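Local coordinates for protein catalase (Exiguobacterium oxidotolerans, PDB 2J2M) that catalyses the breakdown of hydrogen peroxide to water and oxygen as a heme-containing catalase built from four chains, at residues L177-D183 and A438-L443; V262-D266 and D283-D287; A424-R429 and A466-L470. One frame throughout, in Å; residues are numbered along the deposited sequence.

Contact 1. Residues L177-D183 and A438-L443; sequences LMHIFTD and ALLNNL
The amide nitrogen ND2 of Asn442 is held by two bonds: it donates to Phe181 O at 2.7 Å and to Asp183 OD1 at 3.2 Å. Both bonds are nearly straight, with N-H...O angles of 164° and 171°, and both acceptors lie in the amide plane, so the two donations together fix the rotation of that group. The acceptors are met differently. ND2 stands well above the carbonyl plane of Phe181, off its lone pairs, but reaches Asp183 OD1 almost end-on to the C-O bond. Phe181, the first residue to leave helical geometry after helix 174-180, thus offers a main-chain oxygen at the point where the chain turns away. The same oxygen takes a CA-H...O contact from Leu439 CA at 3.3 Å, a sign of how closely the turn lies on the helix backbone.

Apolar packing by Phe181, Met178, Leu439 and Leu443 adjoins the polar bonds. CD2 of Leu443 lies 3.6 Å from CD1 of the Phe181 ring, the two side chains crossing at about a right angle. A chi1 of 172° turns Leu439 CG away from its own N, and the two methyls divide the work: CD1 sits 3.6 Å from Phe181 CB, and CD2 meets Met178 SD at 3.8 Å.

The contact is buried and joins the end of helix 174-180 of the catalase core to helix 433-447 of the C-terminal helical region. Phe463 of helix 453-466 touches Leu177, Met178 and Leu443, while Tyr428 of helix 422-430 packs on Met178 and Leu439.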
ATOM      1  N   LEU A 177      10.800 -17.496  31.582  1.00 10.67           N
ATOM      2  CA  LEU A 177      12.147 -17.109  31.950  1.00 10.30           C
ATOM      3  C   LEU A 177      12.974 -18.330  32.338  1.00 11.16           C
ATOM      4  O   LEU A 177      14.116 -18.425  31.914  1.00 11.89           O
ATOM      5  CB  LEU A 177      12.114 -16.045  33.047  1.00  9.83           C
ATOM      6  CG  LEU A 177      12.173 -14.536  32.683  1.00  9.21           C
ATOM      7  CD1 LEU A 177      11.788 -14.145  31.247  1.00  8.08           C
ATOM      8  CD2 LEU A 177      11.355 -13.737  33.655  1.00  8.06           C
ATOM      9  N   MET A 178      12.398 -19.272  33.104  1.00 11.54           N
ATOM     10  CA  MET A 178      13.091 -20.520  33.469  1.00 11.89           C
ATOM     11  C   MET A 178      13.578 -21.319  32.269  1.00 12.18           C
ATOM     12  O   MET A 178      14.628 -21.945  32.351  1.00 13.02           O
ATOM     13  CB  MET A 178      12.219 -21.439  34.322  1.00 12.03           C
ATOM     14  CG  MET A 178      11.932 -20.943  35.708  1.00 12.50           C
ATOM     15  SD  MET A 178      13.342 -20.967  36.855  1.00 14.70           S
ATOM     16  CE  MET A 178      12.412 -20.465  38.307  1.00 14.61           C
ATOM     17  N   HIS A 179      12.822 -21.305  31.170  1.00 11.63           N
ATOM     18  CA  HIS A 179      13.174 -22.058  29.952  1.00 11.65           C
ATOM     19  C   HIS A 179      14.176 -21.340  29.036  1.00 11.85           C
ATOM     20  O   HIS A 179      15.118 -21.933  28.512  1.00 11.62           O
ATOM     21  CB  HIS A 179      11.907 -22.342  29.140  1.00 11.47           C
ATOM     22  CG  HIS A 179      10.938 -23.260  29.821  1.00 11.47           C
ATOM     23  ND1 HIS A 179      10.042 -22.822  30.771  1.00  9.21           N
ATOM     24  CD2 HIS A 179      10.736 -24.595  29.697  1.00 10.86           C
ATOM     25  CE1 HIS A 179       9.315 -23.842  31.192  1.00  8.78           C
ATOM     26  NE2 HIS A 179       9.701 -24.925  30.541  1.00 11.06           N
ATOM     27  N   ILE A 180      13.945 -20.049  28.863  1.00 12.27           N
ATOM     28  CA  ILE A 180      14.606 -19.238  27.868  1.00 12.76           C
ATOM     29  C   ILE A 180      16.057 -18.964  28.274  1.00 12.96           C
ATOM     30  O   ILE A 180      16.946 -18.814  27.421  1.00 12.44           O
ATOM     31  CB  ILE A 180      13.744 -17.928  27.616  1.00 12.61           C
ATOM     32  CG1 ILE A 180      13.489 -17.698  26.123  1.00 13.35           C
ATOM     33  CG2 ILE A 180      14.283 -16.711  28.347  1.00 12.37           C
ATOM     34  CD1 ILE A 180      14.445 -16.783  25.445  1.00 15.59           C
ATOM     35  N   PHE A 181      16.300 -18.913  29.587  1.00 13.36           N
ATOM     36  CA  PHE A 181      17.654 -18.683  30.089  1.00 13.00           C
ATOM     37  C   PHE A 181      18.432 -19.949  30.429  1.00 13.31           C
ATOM     38  O   PHE A 181      19.543 -19.856  30.954  1.00 14.53           O
ATOM     39  CB  PHE A 181      17.655 -17.678  31.240  1.00 13.19           C
ATOM     40  CG  PHE A 181      17.395 -16.263  30.798  1.00 12.69           C
ATOM     41  CD1 PHE A 181      16.142 -15.686  30.984  1.00 11.79           C
ATOM     42  CD2 PHE A 181      18.403 -15.508  30.198  1.00 13.00           C
ATOM     43  CE1 PHE A 181      15.892 -14.384  30.582  1.00 12.12           C
ATOM     44  CE2 PHE A 181      18.165 -14.185  29.784  1.00 13.65           C
ATOM     45  CZ  PHE A 181      16.909 -13.626  29.976  1.00 13.06           C
ATOM     46  N   THR A 182      17.878 -21.125  30.124  1.00 13.07           N
ATOM     47  CA  THR A 182      18.712 -22.317  29.972  1.00 13.51           C
ATOM     48  C   THR A 182      19.471 -22.156  28.643  1.00 13.75           C
ATOM     49  O   THR A 182      19.296 -21.151  27.934  1.00 14.25           O
ATOM     50  CB  THR A 182      17.912 -23.695  29.999  1.00 13.99           C
ATOM     51  OG1 THR A 182      17.059 -23.839  28.848  1.00 13.21           O
ATOM     52  CG2 THR A 182      17.104 -23.862  31.289  1.00 12.57           C
ATOM     53  N   ASP A 183      20.304 -23.126  28.289  1.00 13.23           N
ATOM     54  CA  ASP A 183      20.955 -23.086  26.975  1.00 12.97           C
ATOM     55  C   ASP A 183      19.957 -23.403  25.837  1.00 13.06           C
ATOM     56  O   ASP A 183      20.254 -23.158  24.645  1.00 13.60           O
ATOM     57  CB  ASP A 183      22.205 -23.983  26.918  1.00 12.49           C
ATOM     58  CG  ASP A 183      23.371 -23.454  27.783  1.00 12.48           C
ATOM     59  OD1 ASP A 183      23.361 -22.294  28.259  1.00 12.86           O
ATOM     60  OD2 ASP A 183      24.323 -24.211  28.000  1.00 12.03           O
ATOM     61  N   ALA A 438      23.700 -23.631  34.054  1.00 17.47           N
ATOM     62  CA  ALA A 438      23.558 -22.820  32.836  1.00 16.39           C
ATOM     63  C   ALA A 438      22.548 -21.701  33.050  1.00 15.39           C
ATOM     64  O   ALA A 438      22.802 -20.555  32.674  1.00 15.20           O
ATOM     65  CB  ALA A 438      23.152 -23.682  31.632  1.00 15.67           C
ATOM     66  N   LEU A 439      21.411 -22.040  33.662  1.00 14.73           N
ATOM     67  CA  LEU A 439      20.343 -21.067  33.915  1.00 14.20           C
ATOM     68  C   LEU A 439      20.824 -19.931  34.810  1.00 14.47           C
ATOM     69  O   LEU A 439      20.540 -18.764  34.539  1.00 14.28           O
ATOM     70  CB  LEU A 439      19.112 -21.740  34.518  1.00 13.86           C
ATOM     71  CG  LEU A 439      17.980 -20.816  35.000  1.00 14.06           C
ATOM     72  CD1 LEU A 439      17.218 -20.205  33.820  1.00 13.41           C
ATOM     73  CD2 LEU A 439      17.021 -21.520  35.949  1.00 13.31           C
ATOM     74  N   LEU A 440      21.546 -20.283  35.876  1.00 14.95           N
ATOM     75  CA  LEU A 440      22.088 -19.298  36.812  1.00 15.12           C
ATOM     76  C   LEU A 440      23.089 -18.373  36.124  1.00 15.06           C
ATOM     77  O   LEU A 440      22.988 -17.164  36.252  1.00 15.88           O
ATOM     78  CB  LEU A 440      22.698 -19.981  38.061  1.00 15.26           C
ATOM     79  CG  LEU A 440      23.314 -19.112  39.177  1.00 14.79           C
ATOM     80  CD1 LEU A 440      22.313 -18.092  39.768  1.00 11.01           C
ATOM     81  CD2 LEU A 440      23.929 -19.988  40.288  1.00 14.63           C
ATOM     82  N   ASN A 441      24.025 -18.925  35.364  1.00 15.47           N
ATOM     83  CA  ASN A 441      25.012 -18.088  34.677  1.00 16.21           C
ATOM     84  C   ASN A 441      24.397 -17.159  33.615  1.00 15.71           C
ATOM     85  O   ASN A 441      24.819 -16.012  33.487  1.00 15.69           O
ATOM     86  CB  ASN A 441      26.216 -18.917  34.158  1.00 16.83           C
ATOM     87  CG  ASN A 441      27.117 -19.439  35.316  1.00 21.07           C
ATOM     88  OD1 ASN A 441      28.169 -18.849  35.624  1.00 26.60           O
ATOM     89  ND2 ASN A 441      26.675 -20.510  35.993  1.00 23.95           N
ATOM     90  N   ASN A 442      23.380 -17.633  32.892  1.00 15.08           N
ATOM     91  CA  ASN A 442      22.685 -16.797  31.895  1.00 14.71           C
ATOM     92  C   ASN A 442      21.834 -15.678  32.518  1.00 13.84           C
ATOM     93  O   ASN A 442      21.872 -14.538  32.068  1.00 12.96           O
ATOM     94  CB  ASN A 442      21.821 -17.658  30.952  1.00 14.86           C
ATOM     95  CG  ASN A 442      22.633 -18.662  30.151  1.00 15.27           C
ATOM     96  OD1 ASN A 442      23.780 -18.411  29.795  1.00 15.75           O
ATOM     97  ND2 ASN A 442      22.028 -19.814  29.860  1.00 15.48           N
ATOM     98  N   LEU A 443      21.079 -16.020  33.562  1.00 13.68           N
ATOM     99  CA  LEU A 443      20.310 -15.034  34.339  1.00 13.86           C
ATOM    100  C   LEU A 443      21.190 -13.956  34.961  1.00 13.83           C
ATOM    101  O   LEU A 443      20.879 -12.759  34.896  1.00 14.14           O
ATOM    102  CB  LEU A 443      19.490 -15.705  35.448  1.00 13.23           C
ATOM    103  CG  LEU A 443      18.211 -16.409  35.016  1.00 13.13           C
ATOM    104  CD1 LEU A 443      17.609 -17.137  36.221  1.00 14.18           C
ATOM    105  CD2 LEU A 443      17.220 -15.408  34.418  1.00 11.05           C
TER

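Contact 2. Residues V262-D266 and D283-D287; sequences VQVLD and DWFED
Trp284 packs its six-membered ring against Gln263 and Leu265, two residues on the same side of strand 257-265, which pairs antiparallel with strands 210-219 and 292-302 in the beta-barrel of the catalase fold. The tight part of the contact is this indole. Gln263 CB approaches CE3 of Trp284 at 3.6 Å, and Leu265 CB lies equally near the ring, 3.6 Å from Trp284 CH2. Leu265 CD2 extends the contact to Trp284 CZ2 at 3.7 Å. Between the two side chains the strand backbone meets the rim of the indole: Gln263 O is 3.6 Å from Trp284 CZ3, near the ring plane. The indole is therefore directed at the strand by its edge, and CG of Trp284, anti to the carbonyl carbon (chi1 -68°), sends it that way. Lys214 of strand 210-219 adds a cation-pi interaction with the same ring.

The other side is looser. Backbones stay well apart, the nearest CA atoms, those of Gln263 and Trp284, being 8.1 Å from each other. The CB of Phe285 points away from the strand, and its ring packs on Val427 of helix 422-430 and is in cation-pi contact with Arg430. Glu286 is exposed and adds little to the contact.

The span from strand to loop is bridged by the Gln263 side chain, extended beyond CG and running past Trp284 in the opposite direction. Both polar atoms of its amide are engaged: OE1 accepts from Arg216 NH1, and NE2 donates also to Ile289 O. Across the contact, Gln263 NE2 donates to Trp284 O at 2.9 Å, with an N-H...O angle of 172° and the nitrogen standing 52° out of the carbonyl plane.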
ATOM      1  N   VAL A 262       0.798 -36.083  20.525  1.00 10.44           N
ATOM      2  CA  VAL A 262      -0.377 -35.378  20.957  1.00  9.79           C
ATOM      3  C   VAL A 262      -0.622 -35.673  22.428  1.00  9.48           C
ATOM      4  O   VAL A 262      -0.527 -36.811  22.857  1.00 10.05           O
ATOM      5  CB  VAL A 262      -1.619 -35.720  20.051  1.00  9.49           C
ATOM      6  CG1 VAL A 262      -2.062 -37.177  20.207  1.00  9.21           C
ATOM      7  CG2 VAL A 262      -2.788 -34.783  20.337  1.00  9.41           C
ATOM      8  N   GLN A 263      -0.910 -34.631  23.197  1.00  9.74           N
ATOM      9  CA  GLN A 263      -1.400 -34.778  24.571  1.00  9.49           C
ATOM     10  C   GLN A 263      -2.886 -34.450  24.640  1.00  9.72           C
ATOM     11  O   GLN A 263      -3.345 -33.438  24.099  1.00  9.12           O
ATOM     12  CB  GLN A 263      -0.614 -33.889  25.537  1.00  9.36           C
ATOM     13  CG  GLN A 263       0.803 -34.375  25.801  1.00  8.67           C
ATOM     14  CD  GLN A 263       1.596 -33.349  26.556  1.00 10.13           C
ATOM     15  OE1 GLN A 263       1.883 -32.278  26.039  1.00  9.24           O
ATOM     16  NE2 GLN A 263       1.937 -33.657  27.798  1.00 11.22           N
ATOM     17  N   VAL A 264      -3.619 -35.328  25.322  1.00 10.50           N
ATOM     18  CA  VAL A 264      -5.073 -35.283  25.384  1.00 10.68           C
ATOM     19  C   VAL A 264      -5.583 -35.167  26.825  1.00 10.88           C
ATOM     20  O   VAL A 264      -5.258 -35.967  27.707  1.00 10.18           O
ATOM     21  CB  VAL A 264      -5.699 -36.516  24.690  1.00 11.03           C
ATOM     22  CG1 VAL A 264      -7.213 -36.432  24.716  1.00  9.64           C
ATOM     23  CG2 VAL A 264      -5.200 -36.627  23.242  1.00 10.77           C
ATOM     24  N   LEU A 265      -6.399 -34.144  27.022  1.00 11.31           N
ATOM     25  CA  LEU A 265      -6.946 -33.787  28.304  1.00 12.10           C
ATOM     26  C   LEU A 265      -8.441 -33.605  28.139  1.00 12.28           C
ATOM     27  O   LEU A 265      -8.886 -32.724  27.398  1.00 12.09           O
ATOM     28  CB  LEU A 265      -6.329 -32.471  28.796  1.00 11.52           C
ATOM     29  CG  LEU A 265      -6.952 -31.888  30.077  1.00 12.84           C
ATOM     30  CD1 LEU A 265      -6.687 -32.763  31.332  1.00  9.62           C
ATOM     31  CD2 LEU A 265      -6.462 -30.465  30.289  1.00 12.84           C
ATOM     32  N   ASP A 266      -9.209 -34.436  28.836  1.00 12.72           N
ATOM     33  CA  ASP A 266     -10.656 -34.393  28.733  1.00 13.13           C
ATOM     34  C   ASP A 266     -11.175 -33.100  29.378  1.00 13.51           C
ATOM     35  O   ASP A 266     -10.716 -32.704  30.463  1.00 14.26           O
ATOM     36  CB  ASP A 266     -11.251 -35.616  29.381  1.00 12.79           C
ATOM     37  CG  ASP A 266     -12.720 -35.695  29.196  1.00 16.39           C
ATOM     38  OD1 ASP A 266     -13.174 -36.482  28.326  1.00 20.37           O
ATOM     39  OD2 ASP A 266     -13.443 -34.944  29.894  1.00 20.15           O
ATOM     40  N   ASP A 283       2.844 -25.534  31.354  1.00  8.83           N
ATOM     41  CA  ASP A 283       3.203 -26.734  30.601  1.00  9.57           C
ATOM     42  C   ASP A 283       2.383 -27.939  31.077  1.00 10.03           C
ATOM     43  O   ASP A 283       1.803 -27.912  32.180  1.00  9.37           O
ATOM     44  CB  ASP A 283       4.700 -27.031  30.725  1.00  9.23           C
ATOM     45  CG  ASP A 283       5.197 -27.997  29.669  1.00 11.16           C
ATOM     46  OD1 ASP A 283       4.389 -28.447  28.819  1.00 16.06           O
ATOM     47  OD2 ASP A 283       6.405 -28.313  29.658  1.00 10.31           O
ATOM     48  N   TRP A 284       2.300 -28.956  30.209  1.00 10.26           N
ATOM     49  CA  TRP A 284       1.664 -30.234  30.527  1.00 10.89           C
ATOM     50  C   TRP A 284       2.786 -31.206  30.496  1.00 11.71           C
ATOM     51  O   TRP A 284       3.203 -31.634  29.412  1.00 12.44           O
ATOM     52  CB  TRP A 284       0.663 -30.688  29.469  1.00 10.12           C
ATOM     53  CG  TRP A 284      -0.573 -29.901  29.330  1.00  8.83           C
ATOM     54  CD1 TRP A 284      -0.892 -28.720  29.948  1.00  9.31           C
ATOM     55  CD2 TRP A 284      -1.666 -30.217  28.476  1.00  8.89           C
ATOM     56  NE1 TRP A 284      -2.134 -28.283  29.525  1.00  8.19           N
ATOM     57  CE2 TRP A 284      -2.633 -29.190  28.629  1.00  8.65           C
ATOM     58  CE3 TRP A 284      -1.949 -31.291  27.616  1.00  8.80           C
ATOM     59  CZ2 TRP A 284      -3.841 -29.194  27.930  1.00  8.16           C
ATOM     60  CZ3 TRP A 284      -3.149 -31.290  26.919  1.00  8.51           C
ATOM     61  CH2 TRP A 284      -4.075 -30.245  27.079  1.00  8.98           C
ATOM     62  N   PHE A 285       3.283 -31.543  31.675  1.00 12.38           N
ATOM     63  CA  PHE A 285       4.428 -32.429  31.791  1.00 13.45           C
ATOM     64  C   PHE A 285       4.081 -33.795  31.216  1.00 14.22           C
ATOM     65  O   PHE A 285       2.964 -34.267  31.398  1.00 13.12           O
ATOM     66  CB  PHE A 285       4.868 -32.530  33.250  1.00 12.83           C
ATOM     67  CG  PHE A 285       5.308 -31.219  33.849  1.00 13.07           C
ATOM     68  CD1 PHE A 285       4.762 -30.769  35.047  1.00 12.70           C
ATOM     69  CD2 PHE A 285       6.292 -30.438  33.232  1.00 12.59           C
ATOM     70  CE1 PHE A 285       5.202 -29.555  35.644  1.00 12.99           C
ATOM     71  CE2 PHE A 285       6.711 -29.222  33.806  1.00 13.42           C
ATOM     72  CZ  PHE A 285       6.165 -28.786  35.018  1.00 12.65           C
ATOM     73  N   GLU A 286       5.031 -34.396  30.493  1.00 15.90           N
ATOM     74  CA  GLU A 286       4.811 -35.708  29.870  1.00 17.74           C
ATOM     75  C   GLU A 286       4.471 -36.718  30.955  1.00 18.66           C
ATOM     76  O   GLU A 286       3.724 -37.679  30.720  1.00 19.23           O
ATOM     77  CB  GLU A 286       6.036 -36.168  29.064  1.00 17.58           C
ATOM     78  CG  GLU A 286       5.858 -37.573  28.471  1.00 18.10           C
ATOM     79  CD  GLU A 286       6.906 -37.946  27.432  1.00 17.98           C
ATOM     80  OE1 GLU A 286       7.954 -37.277  27.357  1.00 19.16           O
ATOM     81  OE2 GLU A 286       6.681 -38.926  26.695  1.00 17.14           O
ATOM     82  N   ASP A 287       5.028 -36.451  32.136  1.00 19.80           N
ATOM     83  CA  ASP A 287       4.780 -37.162  33.382  1.00 21.14           C
ATOM     84  C   ASP A 287       3.311 -37.182  33.764  1.00 20.32           C
ATOM     85  O   ASP A 287       2.814 -38.173  34.313  1.00 20.69           O
ATOM     86  CB  ASP A 287       5.530 -36.453  34.527  1.00 21.86           C
ATOM     87  CG  ASP A 287       6.837 -37.112  34.854  1.00 27.22           C
ATOM     88  OD1 ASP A 287       7.824 -36.381  35.111  1.00 32.33           O
ATOM     89  OD2 ASP A 287       6.901 -38.371  34.841  1.00 31.62           O
TER

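Contact 3. Residues A424-R429 and A466-L470; sequences AGEVYR and ADASL
A chi1 of -177° swings the Asp467 carboxylate opposite its own nitrogen, and Arg429 bends at chi3 (-59°); together these torsions bring carboxylate and guanidinium into a salt bridge, Arg429 NH2 to Asp467 OD2 at 2.8 Å. The oxygen lies in the guanidinium plane and uses its anti lone pair. The same NH2 donates to Ala466 O at 3.2 Å, this time on a lone pair in the carbonyl plane. OD1 of Asp467, the N-cap of helix 468-477, accepts instead from Leu470 N at 2.9 Å and from Ser469 OG at 2.8 Å. Replacing Asp467 by alanine removes the carboxylate, which is likely to leave Arg429 NH2 without its charged mate and Leu470 N and Ser469 OG without their acceptor at the helix start.

Leu470 CB stands over one face of the Tyr428 ring, 4.0 Å from its centroid, a CH-pi contact. Gly425 permits the close backbone approach: its CA is 3.1 Å from Ala466 O, where a CB would clash.

The contact thus sets helix 422-430 against the junction of helices 453-466 and 468-477, while Met178 of helix 174-180 touches both Ala466 and Leu470.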
ATOM      1  N   ALA A 424       6.741 -22.829  37.582  1.00 12.49           N
ATOM      2  CA  ALA A 424       8.106 -22.355  37.343  1.00 12.87           C
ATOM      3  C   ALA A 424       9.104 -23.038  38.282  1.00 12.90           C
ATOM      4  O   ALA A 424      10.166 -23.506  37.844  1.00 12.49           O
ATOM      5  CB  ALA A 424       8.175 -20.853  37.505  1.00 12.98           C
ATOM      6  N   GLY A 425       8.750 -23.110  39.568  1.00 13.29           N
ATOM      7  CA  GLY A 425       9.564 -23.838  40.551  1.00 13.63           C
ATOM      8  C   GLY A 425       9.750 -25.298  40.193  1.00 14.04           C
ATOM      9  O   GLY A 425      10.874 -25.788  40.174  1.00 14.07           O
ATOM     10  N   GLU A 426       8.648 -25.994  39.906  1.00 14.79           N
ATOM     11  CA  GLU A 426       8.697 -27.393  39.460  1.00 16.04           C
ATOM     12  C   GLU A 426       9.594 -27.561  38.242  1.00 15.72           C
ATOM     13  O   GLU A 426      10.405 -28.485  38.201  1.00 16.22           O
ATOM     14  CB  GLU A 426       7.303 -27.925  39.126  1.00 16.32           C
ATOM     15  CG  GLU A 426       6.320 -27.962  40.303  1.00 18.16           C
ATOM     16  CD  GLU A 426       4.922 -28.324  39.849  1.00 19.30           C
ATOM     17  OE1 GLU A 426       4.678 -29.528  39.598  1.00 22.77           O
ATOM     18  OE2 GLU A 426       4.075 -27.402  39.728  1.00 23.68           O
ATOM     19  N   VAL A 427       9.456 -26.664  37.259  1.00 15.48           N
ATOM     20  CA  VAL A 427      10.341 -26.669  36.083  1.00 14.78           C
ATOM     21  C   VAL A 427      11.798 -26.545  36.514  1.00 15.14           C
ATOM     22  O   VAL A 427      12.642 -27.317  36.045  1.00 15.19           O
ATOM     23  CB  VAL A 427       9.977 -25.588  35.007  1.00 14.85           C
ATOM     24  CG1 VAL A 427      11.090 -25.480  33.938  1.00 14.27           C
ATOM     25  CG2 VAL A 427       8.612 -25.885  34.346  1.00 12.79           C
ATOM     26  N   TYR A 428      12.105 -25.611  37.416  1.00 15.16           N
ATOM     27  CA  TYR A 428      13.487 -25.514  37.899  1.00 15.98           C
ATOM     28  C   TYR A 428      13.992 -26.853  38.495  1.00 16.36           C
ATOM     29  O   TYR A 428      15.070 -27.353  38.121  1.00 16.26           O
ATOM     30  CB  TYR A 428      13.662 -24.375  38.911  1.00 16.04           C
ATOM     31  CG  TYR A 428      15.080 -24.268  39.447  1.00 16.87           C
ATOM     32  CD1 TYR A 428      15.411 -24.741  40.722  1.00 17.63           C
ATOM     33  CD2 TYR A 428      16.097 -23.711  38.664  1.00 16.50           C
ATOM     34  CE1 TYR A 428      16.714 -24.645  41.201  1.00 17.22           C
ATOM     35  CE2 TYR A 428      17.381 -23.608  39.123  1.00 16.43           C
ATOM     36  CZ  TYR A 428      17.694 -24.077  40.390  1.00 17.22           C
ATOM     37  OH  TYR A 428      18.992 -23.967  40.833  1.00 16.95           O
ATOM     38  N   ARG A 429      13.200 -27.433  39.397  1.00 16.43           N
ATOM     39  CA  ARG A 429      13.602 -28.653  40.104  1.00 17.23           C
ATOM     40  C   ARG A 429      13.633 -29.903  39.218  1.00 17.82           C
ATOM     41  O   ARG A 429      14.344 -30.854  39.522  1.00 17.12           O
ATOM     42  CB  ARG A 429      12.763 -28.869  41.378  1.00 17.15           C
ATOM     43  CG  ARG A 429      13.140 -27.887  42.498  1.00 17.13           C
ATOM     44  CD  ARG A 429      12.257 -27.998  43.730  1.00 16.19           C
ATOM     45  NE  ARG A 429      10.837 -27.772  43.448  1.00 14.96           N
ATOM     46  CZ  ARG A 429      10.220 -26.593  43.539  1.00 14.21           C
ATOM     47  NH1 ARG A 429       8.922 -26.515  43.273  1.00 11.75           N
ATOM     48  NH2 ARG A 429      10.898 -25.488  43.873  1.00 12.10           N
ATOM     49  N   ALA A 466       9.521 -19.122  43.238  1.00 17.68           N
ATOM     50  CA  ALA A 466       9.472 -20.328  42.433  1.00 17.94           C
ATOM     51  C   ALA A 466      10.328 -21.402  43.086  1.00 18.00           C
ATOM     52  O   ALA A 466       9.886 -22.527  43.299  1.00 17.76           O
ATOM     53  CB  ALA A 466       9.944 -20.030  41.015  1.00 17.95           C
ATOM     54  N   ASP A 467      11.562 -21.037  43.403  1.00 18.11           N
ATOM     55  CA  ASP A 467      12.451 -21.926  44.099  1.00 18.56           C
ATOM     56  C   ASP A 467      13.387 -21.100  44.965  1.00 18.44           C
ATOM     57  O   ASP A 467      14.126 -20.255  44.455  1.00 19.38           O
ATOM     58  CB  ASP A 467      13.252 -22.755  43.110  1.00 18.79           C
ATOM     59  CG  ASP A 467      14.148 -23.754  43.799  1.00 20.45           C
ATOM     60  OD1 ASP A 467      15.359 -23.455  43.975  1.00 23.30           O
ATOM     61  OD2 ASP A 467      13.638 -24.827  44.180  1.00 21.67           O
ATOM     62  N   ALA A 468      13.352 -21.360  46.266  1.00 17.96           N
ATOM     63  CA  ALA A 468      14.098 -20.592  47.257  1.00 17.51           C
ATOM     64  C   ALA A 468      15.607 -20.649  47.053  1.00 17.27           C
ATOM     65  O   ALA A 468      16.277 -19.632  47.201  1.00 17.58           O
ATOM     66  CB  ALA A 468      13.717 -21.039  48.683  1.00 17.15           C
ATOM     67  N   SER A 469      16.143 -21.821  46.705  1.00 17.26           N
ATOM     68  CA  SER A 469      17.592 -21.954  46.508  1.00 17.61           C
ATOM     69  C   SER A 469      18.099 -21.239  45.253  1.00 17.40           C
ATOM     70  O   SER A 469      19.184 -20.649  45.279  1.00 18.31           O
ATOM     71  CB  SER A 469      18.058 -23.415  46.548  1.00 17.44           C
ATOM     72  OG  SER A 469      17.731 -24.114  45.369  1.00 19.12           O
ATOM     73  N   LEU A 470      17.320 -21.263  44.169  1.00 16.87           N
ATOM     74  CA  LEU A 470      17.669 -20.468  42.987  1.00 15.77           C
ATOM     75  C   LEU A 470      17.721 -18.987  43.345  1.00 16.00           C
ATOM     76  O   LEU A 470      18.659 -18.278  42.957  1.00 15.52           O
ATOM     77  CB  LEU A 470      16.686 -20.689  41.820  1.00 15.46           C
ATOM     78  CG  LEU A 470      16.853 -19.723  40.623  1.00 14.48           C
ATOM     79  CD1 LEU A 470      18.249 -19.845  39.930  1.00 11.20           C
ATOM     80  CD2 LEU A 470      15.725 -19.861  39.603  1.00 14.60           C
TER

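How the contacts relate
From the N terminus, the chain first passes helix 174-180, whose end is met much later by helix 433-447, closing the long loop of contact 1. Nested within that loop, contact 2 closes a short one between strand 257-265 and the segment preceding strand 292-302. Contact 3 opens after contact 2 has closed, and crosses contact 1: helix 422-430 comes before residues 438-443, and its partner 466-470 after them. Contacts 1 and 3 touch, with Met178 CE 3.6 Å from Leu470 CD2, so helix 174-180 and the C-terminal helices share one packed body. Phe285 CZ, 3.9 Å from Val427 CG2, links that body to the barrel-side loop of contact 2.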